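Local coordinates for surface-associated protein CshB (Streptococcus gordonii, PDB 6YZG), which probably mediates attachment of the bacterium to host surfaces as a cell-wall-anchored adhesin, with fibronectin a likely ligand, at residues S47-K52 / G62-D67. Residues are numbered along the deposited sequence; the frame is centred on the assembly and turned at random.
Sequences STEIYK and GTYDPD. Unlike the reference sequence in segment 62-67: Asp65 (reference Asn).
Tyr64 lays its ring between the first turn of helix 49-55 and Pro66. Its CG is anti to the backbone N (chi1 166°), which carries the ring across to the helix. Lys52 CB sits over the centre of one face, 3.5 Å from the ring centroid, a CH-pi contact. The extended Lys52 chain then runs on over CE2 of the ring. Pro66 CD covers the opposite face, nearer the rim. Beside this sandwich, the buried Tyr51 ring turns its edge to Tyr64 N. Tyr51 OH donates a short bond to Thr63 OG1 (2.6 Å) and also pairs with Asp206 N, while Thr63 OG1 has a second partner in Thr60 O. Thr48 OG1, at the N-cap, accepts from Tyr51 N (3.1 Å, 163°) and is also hydrogen-bonded to Phe45 O. Ser47 CA lies 3.2 Å from Asp65 O, a CA-H...O contact.

The outer side is looser and wet. A water links Tyr64 OH to Ser47 O, lying in the ring plane. Glu49 OE2 stays 3.9 Å from Tyr64 OH. Asp65, which differs from the reference sequence, closes an Asx turn by accepting from Asp67 N. The whole is an N-capped helix start with its following loop folded back on it, at the surface of the CshA-type non-repetitive domain 2.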
ATOM      1  N   SER A  47      -8.978  26.112  -2.096  1.00  9.92           N
ATOM      2  CA  SER A  47      -9.601  27.358  -1.607  1.00 10.45           C
ATOM      3  C   SER A  47      -8.700  28.157  -0.693  1.00 11.10           C
ATOM      4  O   SER A  47      -9.167  29.244  -0.234  1.00 13.58           O
ATOM      5  CB  SER A  47     -10.903  27.104  -0.885  1.00 10.94           C
ATOM      6  OG  SER A  47     -10.714  26.522   0.389  1.00 12.22           O
ATOM      7  N   THR A  48      -7.534  27.641  -0.351  1.00 10.54           N
ATOM      8  CA  THR A  48      -6.697  28.314   0.676  1.00 10.76           C
ATOM      9  C   THR A  48      -5.745  29.367   0.103  1.00 11.42           C
ATOM     10  O   THR A  48      -5.389  29.288  -1.021  1.00 10.46           O
ATOM     11  CB  THR A  48      -5.858  27.300   1.471  1.00 11.03           C
ATOM     12  OG1 THR A  48      -4.908  26.674   0.605  1.00 10.25           O
ATOM     13  CG2 THR A  48      -6.699  26.232   2.128  1.00 12.32           C
ATOM     14  N   GLU A  49      -5.332  30.293   0.956  1.00 13.39           N
ATOM     15  CA  GLU A  49      -4.319  31.310   0.573  1.00 14.41           C
ATOM     16  C   GLU A  49      -2.979  30.611   0.318  1.00 13.31           C
ATOM     17  O   GLU A  49      -2.250  31.079  -0.465  1.00 14.04           O
ATOM     18  CB  GLU A  49      -4.163  32.372   1.658  1.00 16.08           C
ATOM     19  CG  GLU A  49      -5.406  33.194   1.829  1.00 19.80           C
ATOM     20  CD  GLU A  49      -5.593  34.400   0.935  1.00 22.80           C
ATOM     21  OE1 GLU A  49      -4.643  34.821   0.296  1.00 29.25           O
ATOM     22  OE2 GLU A  49      -6.710  34.952   0.953  1.00 33.16           O
ATOM     23  N   ILE A  50      -2.715  29.503   1.010  1.00 12.34           N
ATOM     24  CA  ILE A  50      -1.502  28.703   0.756  1.00 11.28           C
ATOM     25  C   ILE A  50      -1.464  28.327  -0.739  1.00 10.86           C
ATOM     26  O   ILE A  50      -0.475  28.511  -1.429  1.00 11.90           O
ATOM     27  CB  ILE A  50      -1.415  27.470   1.666  1.00 12.38           C
ATOM     28  CG1 ILE A  50      -1.403  27.825   3.168  1.00 15.95           C
ATOM     29  CG2 ILE A  50      -0.237  26.636   1.240  1.00 12.59           C
ATOM     30  CD1 ILE A  50      -1.984  26.711   3.978  1.00 17.74           C
ATOM     31  N   TYR A  51      -2.558  27.733  -1.201  1.00 11.12           N
ATOM     32  CA  TYR A  51      -2.652  27.276  -2.597  1.00 10.55           C
ATOM     33  C   TYR A  51      -2.636  28.505  -3.571  1.00  9.73           C
ATOM     34  O   TYR A  51      -1.927  28.406  -4.569  1.00 11.27           O
ATOM     35  CB  TYR A  51      -3.944  26.461  -2.748  1.00 10.68           C
ATOM     36  CG  TYR A  51      -4.138  25.923  -4.135  1.00 10.11           C
ATOM     37  CD1 TYR A  51      -3.589  24.712  -4.557  1.00 10.59           C
ATOM     38  CD2 TYR A  51      -4.882  26.668  -5.059  1.00 11.56           C
ATOM     39  CE1 TYR A  51      -3.816  24.201  -5.810  1.00 11.46           C
ATOM     40  CE2 TYR A  51      -5.107  26.162  -6.323  1.00 11.37           C
ATOM     41  CZ  TYR A  51      -4.596  24.932  -6.688  1.00 10.97           C
ATOM     42  OH  TYR A  51      -4.794  24.490  -7.993  1.00 11.83           O
ATOM     43  N   LYS A  52      -3.356  29.541  -3.194  1.00 11.16           N
ATOM     44  CA  LYS A  52      -3.366  30.824  -4.000  1.00 12.91           C
ATOM     45  C   LYS A  52      -1.928  31.235  -4.260  1.00 13.54           C
ATOM     46  O   LYS A  52      -1.535  31.487  -5.441  1.00 13.99           O
ATOM     47  CB  LYS A  52      -4.146  31.895  -3.270  1.00 14.31           C
ATOM     48  CG  LYS A  52      -4.132  33.226  -4.013  1.00 17.25           C
ATOM     49  CD  LYS A  52      -4.660  34.334  -3.210  1.00 22.37           C
ATOM     50  CE  LYS A  52      -4.905  35.550  -4.094  1.00 26.86           C
ATOM     51  NZ  LYS A  52      -5.218  36.726  -3.249  1.00 36.69           N
ATOM     52  N   GLY A  62      -5.733  30.399 -12.254  1.00 17.65           N
ATOM     53  CA  GLY A  62      -7.190  30.469 -12.235  1.00 17.56           C
ATOM     54  C   GLY A  62      -7.847  29.324 -11.450  1.00 16.18           C
ATOM     55  O   GLY A  62      -9.051  29.350 -11.205  1.00 16.73           O
ATOM     56  N   THR A  63      -7.055  28.325 -11.042  1.00 14.71           N
ATOM     57  CA  THR A  63      -7.617  27.157 -10.294  1.00 15.02           C
ATOM     58  C   THR A  63      -7.796  27.517  -8.813  1.00 15.21           C
ATOM     59  O   THR A  63      -8.413  26.746  -8.106  1.00 15.73           O
ATOM     60  CB  THR A  63      -6.753  25.909 -10.403  1.00 14.67           C
ATOM     61  OG1 THR A  63      -5.437  26.167  -9.909  1.00 13.66           O
ATOM     62  CG2 THR A  63      -6.617  25.414 -11.845  1.00 16.79           C
ATOM     63  N   TYR A  64      -7.195  28.594  -8.339  1.00 13.82           N
ATOM     64  CA  TYR A  64      -7.521  29.053  -6.976  1.00 14.31           C
ATOM     65  C   TYR A  64      -8.972  29.436  -6.901  1.00 13.81           C
ATOM     66  O   TYR A  64      -9.422  30.313  -7.712  1.00 15.82           O
ATOM     67  CB  TYR A  64      -6.616  30.191  -6.540  1.00 14.73           C
ATOM     68  CG  TYR A  64      -7.111  30.923  -5.313  1.00 14.43           C
ATOM     69  CD1 TYR A  64      -7.232  30.296  -4.080  1.00 13.70           C
ATOM     70  CD2 TYR A  64      -7.448  32.263  -5.388  1.00 16.46           C
ATOM     71  CE1 TYR A  64      -7.676  30.982  -2.964  1.00 15.09           C
ATOM     72  CE2 TYR A  64      -7.845  32.969  -4.275  1.00 17.32           C
ATOM     73  CZ  TYR A  64      -7.921  32.335  -3.049  1.00 15.75           C
ATOM     74  OH  TYR A  64      -8.364  32.966  -1.916  1.00 20.30           O
ATOM     75  N   ASP A  65      -9.743  28.844  -6.012  1.00 13.53           N
ATOM     76  CA  ASP A  65     -11.195  29.100  -5.947  1.00 14.18           C
ATOM     77  C   ASP A  65     -11.543  29.301  -4.479  1.00 14.76           C
ATOM     78  O   ASP A  65     -11.783  28.307  -3.758  1.00 13.00           O
ATOM     79  CB  ASP A  65     -11.962  27.912  -6.533  1.00 15.56           C
ATOM     80  CG  ASP A  65     -13.455  28.137  -6.502  1.00 16.91           C
ATOM     81  OD1 ASP A  65     -13.866  29.231  -6.032  1.00 18.37           O
ATOM     82  OD2 ASP A  65     -14.198  27.206  -6.911  1.00 24.92           O
ATOM     83  N   PRO A  66     -11.601  30.547  -3.949  1.00 16.05           N
ATOM     84  CA  PRO A  66     -11.900  30.742  -2.536  1.00 16.61           C
ATOM     85  C   PRO A  66     -13.304  30.283  -2.166  1.00 15.47           C
ATOM     86  O   PRO A  66     -13.549  30.116  -0.984  1.00 19.79           O
ATOM     87  CB  PRO A  66     -11.682  32.242  -2.307  1.00 21.88           C
ATOM     88  CG  PRO A  66     -11.933  32.839  -3.664  1.00 21.30           C
ATOM     89  CD  PRO A  66     -11.414  31.821  -4.664  1.00 18.42           C
ATOM     90  N   ASP A  67     -14.178  30.097  -3.151  1.00 15.37           N
ATOM     91  CA  ASP A  67     -15.587  29.643  -2.952  1.00 17.31           C
ATOM     92  C   ASP A  67     -15.768  28.123  -3.157  1.00 16.82           C
ATOM     93  O   ASP A  67     -16.902  27.613  -3.089  1.00 18.97           O
ATOM     94  CB  ASP A  67     -16.528  30.423  -3.874  1.00 22.36           C
ATOM     95  CG  ASP A  67     -16.499  31.911  -3.584  1.00 25.81           C
ATOM     96  OD1 ASP A  67     -16.430  32.264  -2.402  1.00 30.41           O
ATOM     97  OD2 ASP A  67     -16.424  32.673  -4.552  1.00 38.42           O
TER
HETATM   98  O   HOH W   1      -8.619  31.862   0.480  1.00 26.31           O
HETATM   99  O   HOH W   2     -11.930  30.852   1.073  1.00 29.97           O